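Local coordinates for L-arabinose ABC transporter, periplasmic L-arabinose-binding protein (PDB 4KZK) that binds beta-D-galactose and, by its name, probably L-arabinose in the periplasm, presumably delivering them to an ABC transporter for import, at residues D124-V127 / P133-D136; T82-L87 / P106-K111; W55-Q60 / L289-H294. One frame throughout, in Å; residues are numbered along the deposited sequence.

Contact 1 (D124-V127 / P133-D136); sequences DQLV and PLAD. With GAL (beta-D-galactopyranose), chain B.
L126 and L134 join the two arms of a loop through a single backbone hydrogen bond, L134 N to L126 O at 3.0 Å and nearly straight (166° at the hydrogen), and V127 and P133 form a lone beta bridge with CA atoms 4.2 Å apart. The same oxygen, L126 O, also receives a CA-H...O contact from P133 CA. Q125 reaches over to P133: with CG anti to its backbone N (chi1 -168°) and the chain extended, its amide passes obliquely by the CB-CG edge of the proline, NE2 at 3.5 Å from P133 CB and OE1 nearest CG and CB. A water takes a hydrogen bond from Q125 NE2 and gives one to L134 O, so the amide is tied to the second arm by both packing and solvent. The loop joins strands 118-122 and 139-142 of the type I periplasmic-binding-protein fold, as in the sugar-binding domain of the LacI family, and its start lines the sugar cleft. There D124 OD1 accepts a 2.6 Å hydrogen bond from O1 of galactose, while OD2 forms a salt bridge with K44, which also bonds the sugar. L126 CB packs against L134 CD1 at 3.9 Å, and V127 CG1 rests near P133 CA.

Contact 2 (T82-L87 / P106-K111); sequences TALDSL and PGIAAK
K111 reaches from helix 105-114 to L84 and D85 on helix 77-89, and each part of its chain meets something different. CB starts toward the other helix and comes near the methyl CD1 of L84. CG lies about equally far from CB and CD1 of the same leucine. CD packs tightly on L84, 3.5 Å from its CB, closer than usual for two carbons. Here the chain bends (chi3 -82°), turning CE off the leucine to 3.3 Å from D85 OD1. NZ completes the path with a salt bridge to D85 OD1 at 2.8 Å, meeting the oxygen on its syn side but 34° out of the carboxylate plane. The two side chains, D85 and K111, cross at about a right angle. D85 OD1 has a second partner in Y115 OH, and NZ a weak hydrogen bond to S81 OG. Beneath the ion pair the interface is apolar: L84 CD1 also faces I108, 4.2 Å from its CG2. The two segments run nearly parallel, their axes 13° apart in direction and 10.8 Å apart at closest approach, as expected of successive helices in a Rossmann-like alpha/beta layer, with strand 94-98 between them in sequence. The leucine and isoleucine face inward while the lysine and aspartate lie further out; A83 and L87 rest on strand 68-73, and I108 and A109 on L119 of strand 118-122.

Contact 3 (W55-Q60 / L289-H294); sequences WRFAEQ and LNPRLH
F57 and R292 are the closest pair of backbones here, their CA atoms 5.5 Å apart, where helix 49-65 passes the first turn of helix 291-308. N290 occupies the N-cap of that turn, and its OD1 accepts a weak bond from R292 N, capping the first turn with a side-chain oxygen. The F57 ring lies against this turn. R292 CA sits over one ring face, and R292 CB makes a CH-pi contact with it, 4.2 Å from the ring centroid and 12° off the normal. P291 CG approaches the same ring obliquely, 3.8 Å from CE2. Beyond CB the arginine chain runs out extended and then bends at its third torsion, which turns the guanidinium alongside the CE1 corner of the ring. F57 CE1 stands over one guanidinium face, 3.3 Å from NH2, with the two planes 61° apart, so the groups meet at a steep tilt and not as a flat stack. At the guanidinium edge, near its plane, NH1 gives Q60 OE1 a hydrogen bond of 2.7 Å that is weak because it is bent to 129°. NH2 has a further weak bond to G336 O in the C-terminal tail, whose last residue, L337, touches both F57 and P291. Both ends of 289-294 belong to the sugar pocket: L289 and H294 touch galactose, and H294 ND1 bonds D123. Helix 291-308, far along the chain from helix 49-65, packs beside it on the sheet of this periplasmic-binding-protein fold, resting on W50 and D53 of helix 49-65 through P291 and on M140 of strand 139-142 through L293 and H294.

How the contacts relate
Contacts 1 and 2 touch: V127 O lies 3.3 Å from P106 CD, and L126 CD2 meets I108 CD1, so the loop after strand 118-122 packs on helix 105-114. Contact 3 is separate, its nearest atoms about 7 Å from contact 1 and about 9 Å from contact 2, and its two segments enclose both others along the chain. All three are partly buried. Contact 3 lies nearest the chain's centre and contact 2 farthest out. Contact 1 is a loop held by backbone and water, contact 2 a helix pair with a salt bridge above leucine and isoleucine, contact 3 a phenylalanine ring packed against an arginine, with a weak amide bond. Contacts 1 and 3 each supply sugar-pocket residues.

Contact 1 (D124-V127 / P133-D136)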
ATOM      1  N   ASP A 124       1.911  -2.261   7.607  1.00  8.27           N
ATOM      2  CA  ASP A 124       2.676  -3.482   7.522  1.00  8.99           C
ATOM      3  C   ASP A 124       2.880  -4.016   8.927  1.00  9.58           C
ATOM      4  O   ASP A 124       3.604  -3.429   9.724  1.00  9.80           O
ATOM      5  CB  ASP A 124       4.010  -3.248   6.848  1.00  8.73           C
ATOM      6  CG  ASP A 124       3.899  -2.712   5.415  1.00  8.60           C
ATOM      7  OD1 ASP A 124       2.761  -2.531   4.930  1.00  8.75           O
ATOM      8  OD2 ASP A 124       4.968  -2.479   4.798  1.00  8.65           O
ATOM      9  N   GLN A 125       2.251  -5.151   9.226  1.00 10.68           N
ATOM     10  CA  GLN A 125       2.218  -5.675  10.589  1.00 11.91           C
ATOM     11  C   GLN A 125       3.538  -6.316  10.979  1.00 12.38           C
ATOM     12  O   GLN A 125       4.085  -7.131  10.239  1.00 12.38           O
ATOM     13  CB  GLN A 125       1.055  -6.679  10.750  1.00 13.36           C
ATOM     14  CG  GLN A 125       0.774  -7.051  12.198  1.00 14.89           C
ATOM     15  CD  GLN A 125      -0.451  -7.945  12.343  1.00 16.77           C
ATOM     16  OE1 GLN A 125      -0.867  -8.630  11.385  1.00 18.09           O
ATOM     17  NE2 GLN A 125      -1.042  -7.935  13.527  1.00 18.10           N
ATOM     18  N   LEU A 126       4.040  -5.966  12.165  1.00 12.85           N
ATOM     19  CA  LEU A 126       5.315  -6.500  12.645  1.00 13.69           C
ATOM     20  C   LEU A 126       5.153  -7.988  13.007  1.00 15.52           C
ATOM     21  O   LEU A 126       4.087  -8.402  13.488  1.00 16.23           O
ATOM     22  CB  LEU A 126       5.803  -5.690  13.851  1.00 13.66           C
ATOM     23  CG  LEU A 126       6.100  -4.201  13.611  1.00 12.99           C
ATOM     24  CD1 LEU A 126       6.444  -3.525  14.931  1.00 13.58           C
ATOM     25  CD2 LEU A 126       7.210  -4.015  12.608  1.00 12.59           C
ATOM     26  N   VAL A 127       6.199  -8.777  12.767  1.00 16.68           N
ATOM     27  CA  VAL A 127       6.155 -10.232  13.004  1.00 18.58           C
ATOM     28  C   VAL A 127       7.422 -10.720  13.673  1.00 20.00           C
ATOM     29  O   VAL A 127       8.458 -10.047  13.656  1.00 19.57           O
ATOM     30  CB  VAL A 127       5.975 -11.046  11.697  1.00 19.08           C
ATOM     31  CG1 VAL A 127       4.709 -10.627  10.968  1.00 18.64           C
ATOM     32  CG2 VAL A 127       7.212 -10.920  10.801  1.00 18.69           C
ATOM     33  N   PRO A 133       2.372 -12.645  13.674  1.00 26.83           N
ATOM     34  CA  PRO A 133       2.231 -11.252  14.131  1.00 25.54           C
ATOM     35  C   PRO A 133       2.540 -11.031  15.614  1.00 26.06           C
ATOM     36  O   PRO A 133       2.252 -11.899  16.437  1.00 27.96           O
ATOM     37  CB  PRO A 133       0.764 -10.941  13.841  1.00 25.65           C
ATOM     38  CG  PRO A 133       0.440 -11.797  12.660  1.00 26.15           C
ATOM     39  CD  PRO A 133       1.210 -13.075  12.874  1.00 27.48           C
ATOM     40  N   LEU A 134       3.130  -9.884  15.946  1.00 24.57           N
ATOM     41  CA  LEU A 134       3.372  -9.508  17.338  1.00 25.72           C
ATOM     42  C   LEU A 134       2.043  -9.212  18.031  1.00 26.64           C
ATOM     43  O   LEU A 134       1.382  -8.232  17.723  1.00 25.65           O
ATOM     44  CB  LEU A 134       4.299  -8.291  17.442  1.00 24.93           C
ATOM     45  CG  LEU A 134       5.760  -8.478  17.029  1.00 25.21           C
ATOM     46  CD1 LEU A 134       6.578  -7.243  17.393  1.00 24.47           C
ATOM     47  CD2 LEU A 134       6.354  -9.719  17.665  1.00 27.07           C
ATOM     48  N   ALA A 135       1.659 -10.054  18.987  1.00 28.44           N
ATOM     49  CA  ALA A 135       0.330  -9.956  19.607  1.00 30.05           C
ATOM     50  C   ALA A 135       0.093  -8.696  20.457  1.00 29.99           C
ATOM     51  O   ALA A 135      -1.053  -8.289  20.657  1.00 31.89           O
ATOM     52  CB  ALA A 135       0.066 -11.202  20.448  1.00 32.22           C
ATOM     53  N   ASP A 136       1.164  -8.096  20.965  1.00 30.09           N
ATOM     54  CA  ASP A 136       1.082  -6.950  21.877  1.00 30.31           C
ATOM     55  C   ASP A 136       1.202  -5.595  21.156  1.00 27.12           C
ATOM     56  O   ASP A 136       1.251  -4.538  21.799  1.00 27.33           O
ATOM     57  CB  ASP A 136       2.190  -7.061  22.931  1.00 32.83           C
ATOM     58  CG  ASP A 136       3.574  -7.162  22.309  1.00 33.92           C
ATOM     59  OD1 ASP A 136       3.658  -7.613  21.146  1.00 34.07           O
ATOM     60  OD2 ASP A 136       4.578  -6.803  22.976  1.00 38.05           O
TER
HETATM   61  C1  GAL B 600       1.852  -0.420   2.390  1.00  7.50           C
HETATM   62  C2  GAL B 600       2.218   0.131   1.015  1.00  7.29           C
HETATM   63  C3  GAL B 600       1.548   1.502   0.852  1.00  6.83           C
HETATM   64  C4  GAL B 600       0.050   1.381   1.120  1.00  6.84           C
HETATM   65  C5  GAL B 600      -0.160   0.798   2.506  1.00  7.21           C
HETATM   66  C6  GAL B 600      -1.637   0.592   2.812  1.00  7.36           C
HETATM   67  O1  GAL B 600       2.378  -1.731   2.469  1.00  7.68           O
HETATM   68  O2  GAL B 600       3.620   0.249   0.945  1.00  7.86           O
HETATM   69  O3  GAL B 600       1.794   2.052  -0.449  1.00  6.75           O
HETATM   70  O4  GAL B 600      -0.577   0.609   0.126  1.00  6.31           O
HETATM   71  O5  GAL B 600       0.443  -0.488   2.544  1.00  7.66           O
HETATM   72  O6  GAL B 600      -1.812   0.042   4.108  1.00  7.64           O
HETATM   73  O   HOH W   1       0.633  -6.753  15.602  1.00 19.35           O

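Contact 2 (T82-L87 / P106-K111)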
ATOM      1  N   THR A  82      18.013   4.298  14.252  1.00 11.92           N
ATOM      2  CA  THR A  82      18.368   5.689  14.537  0.70 12.80           C
ATOM      3  C   THR A  82      17.118   6.533  14.731  1.00 12.60           C
ATOM      4  O   THR A  82      17.133   7.471  15.519  1.00 13.24           O
ATOM      5  CB  THR A  82      19.306   6.275  13.476  0.70 13.63           C
ATOM      6  OG1 THR A  82      18.673   6.266  12.195  0.70 14.08           O
ATOM      7  CG2 THR A  82      20.599   5.444  13.423  0.70 14.13           C
ATOM      8  N   ALA A  83      16.015   6.171  14.078  1.00 11.90           N
ATOM      9  CA  ALA A  83      14.776   6.935  14.268  1.00 12.27           C
ATOM     10  C   ALA A  83      14.280   6.792  15.703  1.00 12.81           C
ATOM     11  O   ALA A  83      13.861   7.760  16.333  1.00 13.16           O
ATOM     12  CB  ALA A  83      13.706   6.460  13.301  1.00 11.54           C
ATOM     13  N   LEU A  84      14.316   5.584  16.227  1.00 13.46           N
ATOM     14  CA  LEU A  84      13.866   5.347  17.587  1.00 14.56           C
ATOM     15  C   LEU A  84      14.807   6.017  18.599  1.00 15.20           C
ATOM     16  O   LEU A  84      14.330   6.569  19.600  1.00 15.60           O
ATOM     17  CB  LEU A  84      13.761   3.848  17.856  1.00 15.30           C
ATOM     18  CG  LEU A  84      12.862   3.003  16.942  1.00 16.17           C
ATOM     19  CD1 LEU A  84      12.967   1.531  17.340  1.00 17.20           C
ATOM     20  CD2 LEU A  84      11.428   3.510  16.902  1.00 16.82           C
ATOM     21  N   ASP A  85      16.117   6.020  18.322  1.00 15.24           N
ATOM     22  CA  ASP A  85      17.075   6.743  19.164  1.00 16.30           C
ATOM     23  C   ASP A  85      16.712   8.223  19.194  1.00 16.78           C
ATOM     24  O   ASP A  85      16.741   8.865  20.257  1.00 17.30           O
ATOM     25  CB  ASP A  85      18.501   6.615  18.610  1.00 16.63           C
ATOM     26  CG  ASP A  85      19.079   5.219  18.730  1.00 16.48           C
ATOM     27  OD1 ASP A  85      18.516   4.349  19.430  1.00 16.57           O
ATOM     28  OD2 ASP A  85      20.143   5.017  18.103  1.00 17.12           O
ATOM     29  N   SER A  86      16.413   8.789  18.026  1.00 16.25           N
ATOM     30  CA  SER A  86      16.094  10.223  17.942  1.00 17.11           C
ATOM     31  C   SER A  86      14.833  10.554  18.726  1.00 17.29           C
ATOM     32  O   SER A  86      14.760  11.588  19.411  1.00 18.20           O
ATOM     33  CB  SER A  86      15.941  10.689  16.482  1.00 17.08           C
ATOM     34  OG  SER A  86      15.879  12.121  16.396  1.00 19.68           O
ATOM     35  N   LEU A  87      13.830   9.688  18.602  1.00 16.09           N
ATOM     36  CA  LEU A  87      12.576   9.868  19.315  1.00 16.51           C
ATOM     37  C   LEU A  87      12.787   9.814  20.820  1.00 17.71           C
ATOM     38  O   LEU A  87      12.214  10.646  21.552  1.00 18.59           O
ATOM     39  CB  LEU A  87      11.540   8.840  18.850  1.00 15.49           C
ATOM     40  CG  LEU A  87      11.009   9.052  17.429  1.00 14.72           C
ATOM     41  CD1 LEU A  87      10.142   7.870  17.005  1.00 13.97           C
ATOM     42  CD2 LEU A  87      10.235  10.355  17.331  1.00 15.40           C
ATOM     43  N   PRO A 106      10.671  -7.613  16.712  1.00 18.27           N
ATOM     44  CA  PRO A 106      11.185  -7.814  18.066  1.00 19.17           C
ATOM     45  C   PRO A 106      12.187  -6.756  18.530  1.00 18.47           C
ATOM     46  O   PRO A 106      12.102  -6.282  19.670  1.00 19.04           O
ATOM     47  CB  PRO A 106      11.836  -9.205  17.984  1.00 20.51           C
ATOM     48  CG  PRO A 106      11.004  -9.926  16.978  1.00 20.58           C
ATOM     49  CD  PRO A 106      10.587  -8.877  15.955  1.00 19.15           C
ATOM     50  N   GLY A 107      13.139  -6.387  17.679  1.00 17.97           N
ATOM     51  CA  GLY A 107      14.063  -5.314  18.008  1.00 17.45           C
ATOM     52  C   GLY A 107      13.398  -3.971  18.242  1.00 16.41           C
ATOM     53  O   GLY A 107      13.769  -3.218  19.141  1.00 17.44           O
ATOM     54  N   ILE A 108      12.421  -3.642  17.395  1.00 15.68           N
ATOM     55  CA  ILE A 108      11.666  -2.410  17.539  1.00 14.72           C
ATOM     56  C   ILE A 108      10.938  -2.392  18.889  1.00 15.29           C
ATOM     57  O   ILE A 108      10.960  -1.399  19.616  1.00 15.70           O
ATOM     58  CB  ILE A 108      10.677  -2.218  16.367  1.00 14.22           C
ATOM     59  CG1 ILE A 108      11.453  -2.022  15.054  1.00 13.71           C
ATOM     60  CG2 ILE A 108       9.729  -1.056  16.618  1.00 14.11           C
ATOM     61  CD1 ILE A 108      10.603  -2.163  13.798  1.00 13.38           C
ATOM     62  N   ALA A 109      10.310  -3.506  19.223  1.00 15.97           N
ATOM     63  CA  ALA A 109       9.553  -3.614  20.449  1.00 16.97           C
ATOM     64  C   ALA A 109      10.468  -3.476  21.659  1.00 17.79           C
ATOM     65  O   ALA A 109      10.125  -2.789  22.639  1.00 18.32           O
ATOM     66  CB  ALA A 109       8.811  -4.939  20.479  1.00 17.63           C
ATOM     67  N   ALA A 110      11.622  -4.124  21.599  1.00 18.21           N
ATOM     68  CA  ALA A 110      12.554  -4.082  22.721  1.00 19.01           C
ATOM     69  C   ALA A 110      13.075  -2.665  22.953  1.00 19.17           C
ATOM     70  O   ALA A 110      13.161  -2.201  24.096  1.00 20.51           O
ATOM     71  CB  ALA A 110      13.708  -5.050  22.507  1.00 19.16           C
ATOM     72  N   LYS A 111      13.423  -1.963  21.881  1.00 18.47           N
ATOM     73  CA  LYS A 111      13.933  -0.599  22.027  1.00 18.91           C
ATOM     74  C   LYS A 111      12.856   0.359  22.521  1.00 19.42           C
ATOM     75  O   LYS A 111      13.114   1.194  23.375  1.00 20.51           O
ATOM     76  CB  LYS A 111      14.570  -0.090  20.726  1.00 17.96           C
ATOM     77  CG  LYS A 111      15.022   1.365  20.802  1.00 18.12           C
ATOM     78  CD  LYS A 111      15.886   1.766  19.610  1.00 17.75           C
ATOM     79  CE  LYS A 111      17.325   1.332  19.816  1.00 18.16           C
ATOM     80  NZ  LYS A 111      18.205   1.710  18.686  1.00 17.84           N
TER

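Contact 3 (W55-Q60 / L289-H294)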
ATOM      1  N   TRP A  55       1.061  11.250   7.140  1.00 12.41           N
ATOM      2  CA  TRP A  55       1.700  12.348   7.895  1.00 13.43           C
ATOM      3  C   TRP A  55       0.842  13.601   7.987  1.00 15.33           C
ATOM      4  O   TRP A  55       0.799  14.236   9.045  1.00 16.49           O
ATOM      5  CB  TRP A  55       3.061  12.708   7.309  1.00 13.10           C
ATOM      6  CG  TRP A  55       4.220  11.843   7.791  1.00 12.44           C
ATOM      7  CD1 TRP A  55       4.250  11.054   8.913  1.00 12.42           C
ATOM      8  CD2 TRP A  55       5.527  11.774   7.221  1.00 12.49           C
ATOM      9  NE1 TRP A  55       5.488  10.479   9.052  1.00 12.00           N
ATOM     10  CE2 TRP A  55       6.291  10.900   8.024  1.00 11.97           C
ATOM     11  CE3 TRP A  55       6.129  12.365   6.110  1.00 12.90           C
ATOM     12  CZ2 TRP A  55       7.616  10.617   7.754  1.00 12.04           C
ATOM     13  CZ3 TRP A  55       7.446  12.068   5.835  1.00 13.02           C
ATOM     14  CH2 TRP A  55       8.181  11.213   6.652  1.00 12.36           C
ATOM     15  N   ARG A  56       0.184  13.967   6.895  1.00 15.92           N
ATOM     16  CA  ARG A  56      -0.627  15.180   6.873  1.00 18.29           C
ATOM     17  C   ARG A  56      -1.787  15.024   7.857  1.00 18.69           C
ATOM     18  O   ARG A  56      -2.127  15.967   8.593  1.00 19.69           O
ATOM     19  CB  ARG A  56      -1.137  15.464   5.449  1.00 19.75           C
ATOM     20  CG  ARG A  56      -2.182  16.562   5.361  1.00 22.98           C
ATOM     21  CD  ARG A  56      -2.437  16.965   3.920  1.00 24.63           C
ATOM     22  NE  ARG A  56      -3.024  15.905   3.089  1.00 25.89           N
ATOM     23  CZ  ARG A  56      -4.327  15.797   2.769  1.00 27.31           C
ATOM     24  NH1 ARG A  56      -5.238  16.651   3.231  1.00 29.04           N
ATOM     25  NH2 ARG A  56      -4.728  14.798   1.980  1.00 27.77           N
ATOM     26  N   PHE A  57      -2.398  13.846   7.892  1.00 17.68           N
ATOM     27  CA  PHE A  57      -3.510  13.599   8.818  1.00 18.32           C
ATOM     28  C   PHE A  57      -3.058  13.396  10.260  1.00 18.87           C
ATOM     29  O   PHE A  57      -3.763  13.809  11.204  1.00 19.89           O
ATOM     30  CB  PHE A  57      -4.394  12.464   8.306  1.00 17.46           C
ATOM     31  CG  PHE A  57      -5.243  12.888   7.162  1.00 17.60           C
ATOM     32  CD1 PHE A  57      -6.271  13.789   7.382  1.00 18.86           C
ATOM     33  CD2 PHE A  57      -4.999  12.465   5.870  1.00 16.48           C
ATOM     34  CE1 PHE A  57      -7.059  14.228   6.344  1.00 19.35           C
ATOM     35  CE2 PHE A  57      -5.796  12.914   4.815  1.00 16.89           C
ATOM     36  CZ  PHE A  57      -6.830  13.798   5.063  1.00 18.31           C
ATOM     37  N   ALA A  58      -1.873  12.820  10.444  1.00 18.11           N
ATOM     38  CA  ALA A  58      -1.258  12.747  11.769  1.00 18.79           C
ATOM     39  C   ALA A  58      -0.979  14.153  12.302  1.00 20.54           C
ATOM     40  O   ALA A  58      -1.146  14.386  13.492  1.00 21.66           O
ATOM     41  CB  ALA A  58       0.018  11.922  11.753  1.00 17.54           C
ATOM     42  N   GLU A  59      -0.573  15.081  11.433  1.00 21.29           N
ATOM     43  CA  GLU A  59      -0.404  16.492  11.816  1.00 24.15           C
ATOM     44  C   GLU A  59      -1.706  17.131  12.254  1.00 25.86           C
ATOM     45  O   GLU A  59      -1.727  17.982  13.174  1.00 27.16           O
ATOM     46  CB  GLU A  59       0.167  17.325  10.668  1.00 24.89           C
ATOM     47  CG  GLU A  59       1.644  17.128  10.412  1.00 24.98           C
ATOM     48  CD  GLU A  59       2.533  17.690  11.512  1.00 26.84           C
ATOM     49  OE1 GLU A  59       2.039  18.382  12.452  1.00 29.93           O
ATOM     50  OE2 GLU A  59       3.749  17.460  11.408  1.00 27.60           O
ATOM     51  N   GLN A  60      -2.799  16.779  11.584  1.00 26.07           N
ATOM     52  CA  GLN A  60      -4.123  17.286  11.980  1.00 28.40           C
ATOM     53  C   GLN A  60      -4.478  16.778  13.384  1.00 28.60           C
ATOM     54  O   GLN A  60      -5.003  17.537  14.222  1.00 29.47           O
ATOM     55  CB  GLN A  60      -5.172  16.859  10.944  1.00 29.57           C
ATOM     56  CG  GLN A  60      -6.540  17.522  11.013  1.00 33.33           C
ATOM     57  CD  GLN A  60      -7.447  17.083   9.856  1.00 34.74           C
ATOM     58  OE1 GLN A  60      -8.590  16.656  10.069  1.00 37.43           O
ATOM     59  NE2 GLN A  60      -6.940  17.190   8.627  1.00 34.66           N
ATOM     60  N   LEU A 289      -7.950   4.202  -0.714  1.00  9.26           N
ATOM     61  CA  LEU A 289      -7.881   3.993   0.728  1.00  9.57           C
ATOM     62  C   LEU A 289      -8.079   5.303   1.500  1.00 10.26           C
ATOM     63  O   LEU A 289      -8.100   6.400   0.934  1.00 10.28           O
ATOM     64  CB  LEU A 289      -6.524   3.385   1.087  1.00  9.40           C
ATOM     65  CG  LEU A 289      -6.165   2.074   0.385  1.00  9.09           C
ATOM     66  CD1 LEU A 289      -4.791   1.638   0.857  1.00  9.09           C
ATOM     67  CD2 LEU A 289      -7.178   0.952   0.569  1.00  9.36           C
ATOM     68  N   ASN A 290      -8.183   5.174   2.820  1.00 10.58           N
ATOM     69  CA  ASN A 290      -8.492   6.304   3.680  1.00 11.31           C
ATOM     70  C   ASN A 290      -7.337   6.666   4.630  1.00 11.48           C
ATOM     71  O   ASN A 290      -7.244   6.122   5.740  1.00 11.35           O
ATOM     72  CB  ASN A 290      -9.771   6.051   4.475  1.00 12.12           C
ATOM     73  CG  ASN A 290     -10.264   7.310   5.158  1.00 13.03           C
ATOM     74  OD1 ASN A 290      -9.521   8.287   5.272  1.00 13.26           O
ATOM     75  ND2 ASN A 290     -11.500   7.294   5.638  1.00 13.72           N
ATOM     76  N   PRO A 291      -6.465   7.616   4.230  1.00 11.64           N
ATOM     77  CA  PRO A 291      -5.310   7.898   5.076  1.00 12.01           C
ATOM     78  C   PRO A 291      -5.661   8.689   6.335  1.00 13.23           C
ATOM     79  O   PRO A 291      -4.823   8.861   7.228  1.00 13.67           O
ATOM     80  CB  PRO A 291      -4.408   8.734   4.172  1.00 11.85           C
ATOM     81  CG  PRO A 291      -5.366   9.459   3.271  1.00 11.79           C
ATOM     82  CD  PRO A 291      -6.422   8.420   2.985  1.00 11.51           C
ATOM     83  N   ARG A 292      -6.890   9.204   6.418  1.00 13.96           N
ATOM     84  CA  ARG A 292      -7.344   9.768   7.684  1.00 15.51           C
ATOM     85  C   ARG A 292      -7.404   8.692   8.762  1.00 15.18           C
ATOM     86  O   ARG A 292      -7.026   8.935   9.922  1.00 15.68           O
ATOM     87  CB  ARG A 292      -8.714  10.420   7.540  1.00 17.35           C
ATOM     88  CG  ARG A 292      -9.103  11.209   8.771  1.00 19.96           C
ATOM     89  CD  ARG A 292     -10.463  11.853   8.597  1.00 21.81           C
ATOM     90  NE  ARG A 292     -10.501  12.791   7.480  1.00 23.60           N
ATOM     91  CZ  ARG A 292     -10.226  14.093   7.551  1.00 25.11           C
ATOM     92  NH1 ARG A 292      -9.830  14.650   8.695  1.00 26.86           N
ATOM     93  NH2 ARG A 292     -10.326  14.841   6.446  1.00 25.85           N
ATOM     94  N   LEU A 293      -7.879   7.507   8.405  1.00 14.05           N
ATOM     95  CA  LEU A 293      -7.914   6.400   9.372  1.00 14.16           C
ATOM     96  C   LEU A 293      -6.485   6.013   9.771  1.00 13.41           C
ATOM     97  O   LEU A 293      -6.163   5.943  10.953  1.00 13.67           O
ATOM     98  CB  LEU A 293      -8.662   5.195   8.814  1.00 14.24           C
ATOM     99  CG  LEU A 293     -10.127   5.401   8.394  1.00 14.95           C
ATOM    100  CD1 LEU A 293     -10.731   4.139   7.812  1.00 15.16           C
ATOM    101  CD2 LEU A 293     -10.954   5.919   9.548  1.00 16.15           C
ATOM    102  N   HIS A 294      -5.616   5.816   8.788  1.00 12.45           N
ATOM    103  CA  HIS A 294      -4.247   5.372   9.053  1.00 11.92           C
ATOM    104  C   HIS A 294      -3.330   6.422   9.664  1.00 12.29           C
ATOM    105  O   HIS A 294      -2.334   6.072  10.280  1.00 11.98           O
ATOM    106  CB  HIS A 294      -3.627   4.825   7.761  1.00 11.02           C
ATOM    107  CG  HIS A 294      -4.239   3.541   7.303  1.00 10.89           C
ATOM    108  ND1 HIS A 294      -3.487   2.482   6.839  1.00 10.58           N
ATOM    109  CD2 HIS A 294      -5.535   3.153   7.224  1.00 11.14           C
ATOM    110  CE1 HIS A 294      -4.298   1.493   6.491  1.00 10.82           C
ATOM    111  NE2 HIS A 294      -5.543   1.870   6.729  1.00 11.10           N
TER